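Glycoside hydrolase family 31 (Kribbella flavida DSM 17836, PDB 5X3I) hydrolyses the alpha-1,3-glucosidic linkages of the cyclic tetrasaccharide cyclobis-(1-6)-alpha-nigerosyl to give isomaltose, as a family 31 glycoside hydrolase. Local coordinates at residues G183-Y193 with T220-G231; P277-L285 with T650-F660. The protein carries 1 engineered substitution. All blocks are in the same frame, centred on the assembly; numbering follows the deposited sequence.

Contact 1 pairs two strands of the galactose mutarotase-like domain; contact 2 sets the helix that follows strand 267-274, a member of the same mixed sheet, against residues 650-660, which run from helix 622-650 into strand 655-656. Their centres lie about 12 Å apart, and they meet directly: V187 CG1 is 3.6 Å from F659 CE2, F226 CD1 is 3.5 Å from F284 CG in a ring stack, and the H228 ring stands edge-to-face to F659 and F660. Of the two, contact 1 borders the active site through Y221: its OH is hydrogen-bonded to N of D536, the inferred proton donor, and its side chain lies about 3 Å from that of E474, catalytic by similarity.

Contact 1. Residues G183-Y193 with T220-G231; sequences GDRLVGFGERY and TYLPMPFAHVVG
G188 and A227 face each other in an antiparallel beta ladder, strand 185-188 against 226-230, at the edge of a mixed sheet in the mutarotase-like domain. Their CA atoms are 3.9 Å apart, and a side chain on G188 would collide with A227 and F226 O. At this non-hydrogen-bonded pair the methyl of A227 rises beside the glycine, its CB 3.7 Å from the ring centroid of F189 and 18° off the normal, a CH-pi contact over one face. With CG anti to its carbonyl carbon (chi1 -53°), F189 swings its ring back across G188 to meet that methyl. On the same side of the sheet L186 and V229 lie side by side, CD2 to CG2 4.0 Å; V187 and H228 occupy the other, and H228 NE2 bonds S556 O. G190 marks a second tight point, where a CB would run into L222 O and M224 N. Beyond the corner at F189, the guanidinium of R192 grips F189 O side-on through NE (2.8 Å) and NH2, that oxygen lying almost in the guanidinium plane, while M224 N approaches it from above the carbonyl plane. The methyl CG2 of T220 sits 3.7 Å over the centre of the guanidinium. A leucine in place of R192 would probably cost F189 O its two-nitrogen grip, leaving M224 N its donor within these segments, and D204 O without its NH2 partner. T220 OG1, anti to its own N (chi1 -179°), donates to E191 O at 2.7 Å and accepts from L222 N, an ST turn, with the Y193 ring edge meeting it at CE1, 3.6 Å away.

Contact 2. Residues P277-L285 with T650-F660; sequences PATVLTGFL and TDRPLMRPLFF
P277 wedges against two aromatic rings at the start of helix 277-288, the tight end of this contact. Its CB lies over one face of F660, 4.0 Å from the ring centroid and 29° off the normal, a CH-pi contact; its CG meets the edge of F659, 3.6 Å from CD1. F659 turns its ring there because CG stands between the backbone N and carbonyl carbon (chi1 76°), and the opposite face of F660 rests on P653 CG. One turn along, L281 CD2 reaches D651 O at 3.5 Å. The polar flank differs: A278 and T282 are partly exposed, and ordered waters bridge the segments. One accepts from A278 N and donates to F660 O at 2.7 Å; another donates to T282 OG1 and, weakly, to T650 O. D651, in positive phi just after helix 622-650, crosses T282 at about a right angle, OD2 2.7 Å from OG1. T282 OG1 also lies 3.0 Å from A278 O. D651 OD1 forms a salt bridge with R290, so the buried carboxylate is met by a hydroxyl and a positive charge, which would probably favour its ionised form.

Contact 1. Residues G183-Y193 with T220-G231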
# COMPACT_ATOMS: atom_id res chain seq x y z
N GLY A 183 1.37 30.15 4.41
CA GLY A 183 0.62 29.37 5.37
C GLY A 183 -0.13 28.20 4.76
O GLY A 183 -0.75 27.42 5.47
N ASP A 184 -0.07 28.08 3.44
CA ASP A 184 -0.68 26.95 2.76
C ASP A 184 0.06 25.67 3.09
O ASP A 184 1.29 25.64 3.08
CB ASP A 184 -0.72 27.17 1.25
CG ASP A 184 -2.04 27.75 0.78
OD1 ASP A 184 -2.99 27.80 1.57
OD2 ASP A 184 -2.13 28.14 -0.41
N ARG A 185 -0.69 24.63 3.40
CA ARG A 185 -0.14 23.29 3.63
C ARG A 185 -0.59 22.36 2.51
O ARG A 185 -1.64 22.56 1.92
CB ARG A 185 -0.57 22.74 4.98
CG ARG A 185 0.40 22.99 6.11
CD ARG A 185 0.30 24.40 6.66
NE ARG A 185 1.24 24.58 7.76
CZ ARG A 185 1.36 25.70 8.46
NH1 ARG A 185 0.59 26.74 8.19
NH2 ARG A 185 2.24 25.77 9.45
N LEU A 186 0.22 21.35 2.22
CA LEU A 186 -0.15 20.35 1.23
C LEU A 186 -0.34 18.99 1.92
O LEU A 186 0.62 18.39 2.38
CB LEU A 186 0.91 20.26 0.14
CG LEU A 186 1.34 21.59 -0.48
CD1 LEU A 186 2.56 21.39 -1.37
CD2 LEU A 186 0.20 22.22 -1.25
N VAL A 187 -1.58 18.52 1.98
CA VAL A 187 -1.92 17.30 2.72
C VAL A 187 -2.70 16.35 1.83
O VAL A 187 -3.71 16.72 1.26
CB VAL A 187 -2.71 17.61 4.00
CG1 VAL A 187 -3.14 16.30 4.72
CG2 VAL A 187 -1.88 18.47 4.93
N GLY A 188 -2.22 15.12 1.66
CA GLY A 188 -2.75 14.33 0.57
C GLY A 188 -1.81 13.30 0.01
O GLY A 188 -0.98 12.72 0.70
N PHE A 189 -2.00 13.07 -1.28
CA PHE A 189 -1.13 12.25 -2.11
C PHE A 189 -1.23 10.79 -1.74
O PHE A 189 -0.31 10.02 -1.97
CB PHE A 189 0.32 12.73 -2.00
CG PHE A 189 0.51 14.20 -2.27
CD1 PHE A 189 0.59 14.68 -3.56
CD2 PHE A 189 0.63 15.10 -1.22
CE1 PHE A 189 0.78 16.04 -3.81
CE2 PHE A 189 0.82 16.46 -1.46
CZ PHE A 189 0.89 16.93 -2.75
N GLY A 190 -2.38 10.41 -1.20
CA GLY A 190 -2.60 9.06 -0.75
C GLY A 190 -2.03 8.86 0.63
O GLY A 190 -2.08 9.75 1.48
N GLU A 191 -1.50 7.67 0.86
CA GLU A 191 -0.95 7.29 2.15
C GLU A 191 0.54 7.65 2.22
O GLU A 191 1.34 7.13 1.45
CB GLU A 191 -1.15 5.79 2.37
CG GLU A 191 -0.62 5.24 3.67
CD GLU A 191 -0.78 3.73 3.75
OE1 GLU A 191 -0.60 3.05 2.72
OE2 GLU A 191 -1.08 3.22 4.85
N ARG A 192 0.90 8.54 3.14
CA ARG A 192 2.27 9.06 3.23
C ARG A 192 2.86 8.83 4.60
O ARG A 192 2.19 9.03 5.61
CB ARG A 192 2.30 10.54 2.87
CG ARG A 192 1.87 10.82 1.44
CD ARG A 192 2.89 10.26 0.45
NE ARG A 192 2.32 10.11 -0.88
CZ ARG A 192 3.02 9.83 -1.97
NH1 ARG A 192 4.34 9.70 -1.91
NH2 ARG A 192 2.39 9.69 -3.13
N TYR A 193 4.07 8.28 4.64
CA TYR A 193 4.69 7.93 5.89
C TYR A 193 5.69 8.93 6.50
O TYR A 193 6.08 8.77 7.65
CB TYR A 193 5.40 6.59 5.70
CG TYR A 193 4.50 5.44 5.23
CD1 TYR A 193 4.04 5.38 3.92
CD2 TYR A 193 4.15 4.42 6.10
CE1 TYR A 193 3.24 4.33 3.50
CE2 TYR A 193 3.35 3.38 5.69
CZ TYR A 193 2.89 3.34 4.39
OH TYR A 193 2.10 2.30 3.99
N THR A 220 5.42 4.75 -1.07
CA THR A 220 4.17 4.23 -0.56
C THR A 220 3.54 3.13 -1.42
O THR A 220 3.67 3.11 -2.63
CB THR A 220 3.15 5.38 -0.37
OG1 THR A 220 1.91 4.88 0.16
CG2 THR A 220 2.89 6.08 -1.70
N TYR A 221 2.79 2.24 -0.76
CA TYR A 221 1.96 1.26 -1.44
C TYR A 221 0.69 1.88 -2.02
O TYR A 221 0.04 1.28 -2.87
CB TYR A 221 1.52 0.15 -0.48
CG TYR A 221 2.55 -0.54 0.38
CD1 TYR A 221 3.14 -1.71 -0.03
CD2 TYR A 221 2.83 -0.07 1.65
CE1 TYR A 221 4.02 -2.38 0.77
CE2 TYR A 221 3.71 -0.73 2.47
CZ TYR A 221 4.31 -1.88 2.02
OH TYR A 221 5.19 -2.55 2.82
N LEU A 222 0.29 3.03 -1.51
CA LEU A 222 -1.03 3.56 -1.80
C LEU A 222 -0.99 5.06 -2.10
O LEU A 222 -1.47 5.86 -1.31
CB LEU A 222 -1.98 3.28 -0.63
CG LEU A 222 -3.46 2.99 -0.95
CD1 LEU A 222 -4.24 2.58 0.32
CD2 LEU A 222 -4.15 4.13 -1.68
N PRO A 223 -0.37 5.45 -3.22
CA PRO A 223 -0.34 6.86 -3.62
C PRO A 223 -1.64 7.30 -4.28
O PRO A 223 -2.31 6.45 -4.84
CB PRO A 223 0.80 6.91 -4.62
CG PRO A 223 0.75 5.59 -5.30
CD PRO A 223 0.26 4.59 -4.24
N MET A 224 -1.97 8.59 -4.23
CA MET A 224 -2.97 9.18 -5.12
C MET A 224 -2.52 10.57 -5.62
O MET A 224 -2.00 11.36 -4.86
CB MET A 224 -4.32 9.33 -4.43
CG MET A 224 -4.86 8.11 -3.71
SD MET A 224 -6.49 8.46 -3.04
CE MET A 224 -6.75 6.93 -2.11
N PRO A 225 -2.80 10.89 -6.89
CA PRO A 225 -2.44 12.23 -7.39
C PRO A 225 -3.47 13.26 -6.94
O PRO A 225 -4.16 13.84 -7.75
CB PRO A 225 -2.46 12.05 -8.90
CG PRO A 225 -3.47 10.97 -9.14
CD PRO A 225 -3.36 10.04 -7.96
N PHE A 226 -3.60 13.43 -5.63
CA PHE A 226 -4.61 14.30 -5.07
C PHE A 226 -4.10 14.86 -3.76
O PHE A 226 -3.40 14.18 -3.03
CB PHE A 226 -5.94 13.55 -4.84
CG PHE A 226 -6.83 14.19 -3.80
CD1 PHE A 226 -7.76 15.15 -4.16
CD2 PHE A 226 -6.71 13.87 -2.45
CE1 PHE A 226 -8.57 15.76 -3.22
CE2 PHE A 226 -7.51 14.48 -1.50
CZ PHE A 226 -8.44 15.43 -1.88
N ALA A 227 -4.43 16.11 -3.47
CA ALA A 227 -4.06 16.70 -2.19
C ALA A 227 -4.93 17.88 -1.81
O ALA A 227 -5.52 18.53 -2.67
CB ALA A 227 -2.61 17.14 -2.22
N HIS A 228 -4.97 18.18 -0.52
CA HIS A 228 -5.59 19.39 -0.02
C HIS A 228 -4.57 20.53 -0.11
O HIS A 228 -3.40 20.34 0.21
CB HIS A 228 -6.05 19.23 1.43
CG HIS A 228 -7.18 18.26 1.62
ND1 HIS A 228 -8.49 18.66 1.71
CD2 HIS A 228 -7.18 16.91 1.75
CE1 HIS A 228 -9.26 17.60 1.87
NE2 HIS A 228 -8.49 16.53 1.90
N VAL A 229 -5.02 21.71 -0.53
CA VAL A 229 -4.22 22.90 -0.29
C VAL A 229 -4.99 23.72 0.73
O VAL A 229 -6.00 24.34 0.42
CB VAL A 229 -3.99 23.72 -1.57
CG1 VAL A 229 -2.98 24.83 -1.31
CG2 VAL A 229 -3.52 22.81 -2.70
N VAL A 230 -4.48 23.74 1.95
CA VAL A 230 -5.25 24.22 3.08
C VAL A 230 -4.43 25.23 3.84
O VAL A 230 -3.28 24.96 4.18
CB VAL A 230 -5.70 23.06 4.01
CG1 VAL A 230 -4.58 22.05 4.17
CG2 VAL A 230 -6.13 23.59 5.36
N GLY A 231 -5.02 26.37 4.15
CA GLY A 231 -4.22 27.52 4.55
C GLY A 231 -4.86 28.41 5.58
O GLY A 231 -6.04 28.26 5.91

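Contact 2. Residues P277-L285 with T650-F660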
# COMPACT_ATOMS: atom_id res chain seq x y z
N PRO A 277 -12.11 21.68 3.98
CA PRO A 277 -11.46 20.42 3.59
C PRO A 277 -12.43 19.25 3.35
O PRO A 277 -12.20 18.47 2.44
CB PRO A 277 -10.54 20.13 4.78
CG PRO A 277 -10.22 21.46 5.32
CD PRO A 277 -11.48 22.25 5.18
N ALA A 278 -13.50 19.17 4.13
CA ALA A 278 -14.47 18.10 3.94
C ALA A 278 -15.17 18.23 2.59
O ALA A 278 -15.37 17.24 1.90
CB ALA A 278 -15.49 18.08 5.08
N THR A 279 -15.54 19.45 2.23
CA THR A 279 -16.20 19.69 0.95
C THR A 279 -15.26 19.43 -0.22
O THR A 279 -15.67 18.93 -1.26
CB THR A 279 -16.76 21.12 0.86
OG1 THR A 279 -17.69 21.33 1.93
CG2 THR A 279 -17.47 21.35 -0.46
N VAL A 280 -13.98 19.75 -0.05
CA VAL A 280 -12.97 19.41 -1.04
C VAL A 280 -12.92 17.89 -1.21
O VAL A 280 -12.95 17.38 -2.33
CB VAL A 280 -11.59 19.95 -0.66
CG1 VAL A 280 -10.51 19.29 -1.50
CG2 VAL A 280 -11.54 21.47 -0.84
N LEU A 281 -12.86 17.17 -0.10
CA LEU A 281 -12.82 15.72 -0.15
C LEU A 281 -14.08 15.15 -0.82
O LEU A 281 -13.99 14.22 -1.61
CB LEU A 281 -12.63 15.13 1.24
CG LEU A 281 -12.39 13.63 1.34
CD1 LEU A 281 -11.35 13.16 0.32
CD2 LEU A 281 -11.95 13.28 2.75
N THR A 282 -15.23 15.75 -0.54
CA THR A 282 -16.48 15.29 -1.12
C THR A 282 -16.43 15.35 -2.64
O THR A 282 -16.87 14.43 -3.32
CB THR A 282 -17.68 16.12 -0.62
OG1 THR A 282 -17.80 15.98 0.80
CG2 THR A 282 -18.97 15.68 -1.28
N GLY A 283 -15.90 16.45 -3.17
CA GLY A 283 -15.74 16.59 -4.60
C GLY A 283 -14.87 15.50 -5.19
O GLY A 283 -15.22 14.90 -6.20
N PHE A 284 -13.73 15.24 -4.57
CA PHE A 284 -12.84 14.15 -4.97
C PHE A 284 -13.58 12.80 -4.95
O PHE A 284 -13.60 12.09 -5.95
CB PHE A 284 -11.61 14.11 -4.06
CG PHE A 284 -10.57 13.08 -4.45
CD1 PHE A 284 -10.14 12.96 -5.76
CD2 PHE A 284 -9.99 12.27 -3.48
CE1 PHE A 284 -9.17 12.03 -6.10
CE2 PHE A 284 -9.03 11.35 -3.82
CZ PHE A 284 -8.62 11.23 -5.12
N LEU A 285 -14.21 12.48 -3.83
CA LEU A 285 -14.81 11.15 -3.67
C LEU A 285 -16.06 10.98 -4.54
O LEU A 285 -16.31 9.89 -5.05
CB LEU A 285 -15.14 10.88 -2.20
CG LEU A 285 -13.96 10.92 -1.21
CD1 LEU A 285 -14.35 10.37 0.17
CD2 LEU A 285 -12.74 10.21 -1.76
N THR A 650 -20.95 12.32 5.42
CA THR A 650 -20.45 13.68 5.30
C THR A 650 -19.05 13.87 4.69
O THR A 650 -18.66 15.00 4.43
CB THR A 650 -20.43 14.37 6.66
OG1 THR A 650 -19.33 13.87 7.43
CG2 THR A 650 -21.74 14.13 7.41
N ASP A 651 -18.32 12.77 4.52
CA ASP A 651 -16.91 12.77 4.09
C ASP A 651 -15.93 13.36 5.12
O ASP A 651 -14.73 13.37 4.88
CB ASP A 651 -16.77 13.47 2.74
CG ASP A 651 -17.48 12.72 1.66
OD1 ASP A 651 -17.37 11.48 1.67
OD2 ASP A 651 -18.20 13.34 0.86
N ARG A 652 -16.43 13.86 6.24
CA ARG A 652 -15.55 14.22 7.35
C ARG A 652 -14.88 12.96 7.89
O ARG A 652 -15.57 12.06 8.34
CB ARG A 652 -16.31 14.94 8.47
CG ARG A 652 -16.87 16.31 8.11
CD ARG A 652 -16.86 17.24 9.33
NE ARG A 652 -18.13 17.24 10.03
CZ ARG A 652 -18.31 17.70 11.27
NH1 ARG A 652 -17.30 18.19 11.97
NH2 ARG A 652 -19.52 17.65 11.81
N PRO A 653 -13.54 12.90 7.85
CA PRO A 653 -12.79 11.67 8.11
C PRO A 653 -13.00 11.03 9.49
O PRO A 653 -13.33 11.71 10.45
CB PRO A 653 -11.34 12.12 7.97
CG PRO A 653 -11.41 13.20 6.93
CD PRO A 653 -12.67 13.96 7.29
N LEU A 654 -12.78 9.72 9.55
CA LEU A 654 -12.86 8.98 10.80
C LEU A 654 -11.60 9.16 11.64
O LEU A 654 -11.69 9.47 12.82
CB LEU A 654 -13.09 7.49 10.51
CG LEU A 654 -13.20 6.57 11.73
CD1 LEU A 654 -14.25 7.10 12.70
CD2 LEU A 654 -13.52 5.13 11.27
N MET A 655 -10.43 9.01 11.04
CA MET A 655 -9.21 9.35 11.74
C MET A 655 -8.81 10.72 11.17
O MET A 655 -8.22 10.82 10.10
CB MET A 655 -8.15 8.27 11.49
CG MET A 655 -6.83 8.41 12.22
SD MET A 655 -5.72 7.05 11.80
CE MET A 655 -4.36 7.34 12.92
N ARG A 656 -9.06 11.77 11.95
CA ARG A 656 -9.25 13.09 11.37
C ARG A 656 -8.23 14.12 11.81
O ARG A 656 -8.25 14.56 12.96
CB ARG A 656 -10.67 13.61 11.68
CG ARG A 656 -11.05 14.91 10.97
CD ARG A 656 -12.40 15.43 11.46
NE ARG A 656 -13.43 14.40 11.41
CZ ARG A 656 -14.64 14.53 11.95
NH1 ARG A 656 -14.98 15.65 12.57
NH2 ARG A 656 -15.52 13.54 11.87
N PRO A 657 -7.35 14.53 10.88
CA PRO A 657 -6.45 15.65 11.14
C PRO A 657 -7.25 16.87 11.57
O PRO A 657 -8.36 17.07 11.09
CB PRO A 657 -5.77 15.88 9.78
CG PRO A 657 -5.84 14.57 9.10
CD PRO A 657 -7.15 13.96 9.54
N LEU A 658 -6.70 17.67 12.47
CA LEU A 658 -7.44 18.80 13.01
C LEU A 658 -7.78 19.88 11.97
O LEU A 658 -8.65 20.70 12.22
CB LEU A 658 -6.68 19.43 14.17
CG LEU A 658 -6.96 18.84 15.55
CD1 LEU A 658 -6.44 17.42 15.65
CD2 LEU A 658 -6.33 19.70 16.63
N PHE A 659 -7.13 19.88 10.82
CA PHE A 659 -7.38 20.95 9.86
C PHE A 659 -8.76 20.84 9.22
O PHE A 659 -9.24 21.80 8.62
CB PHE A 659 -6.27 21.03 8.79
CG PHE A 659 -6.34 19.96 7.72
CD1 PHE A 659 -7.12 20.12 6.60
CD2 PHE A 659 -5.55 18.83 7.81
CE1 PHE A 659 -7.16 19.16 5.61
CE2 PHE A 659 -5.59 17.86 6.83
CZ PHE A 659 -6.39 18.03 5.73
N PHE A 660 -9.42 19.70 9.37
CA PHE A 660 -10.76 19.55 8.82
C PHE A 660 -11.77 20.39 9.57
O PHE A 660 -12.62 21.05 8.97
CB PHE A 660 -11.20 18.08 8.84
CG PHE A 660 -10.67 17.28 7.68
CD1 PHE A 660 -11.42 17.15 6.53
CD2 PHE A 660 -9.42 16.70 7.74
CE1 PHE A 660 -10.93 16.43 5.46
CE2 PHE A 660 -8.92 15.99 6.67
CZ PHE A 660 -9.68 15.85 5.54
O HOH W 1 -14.04 20.35 6.83
O HOH W 2 -19.09 17.77 2.45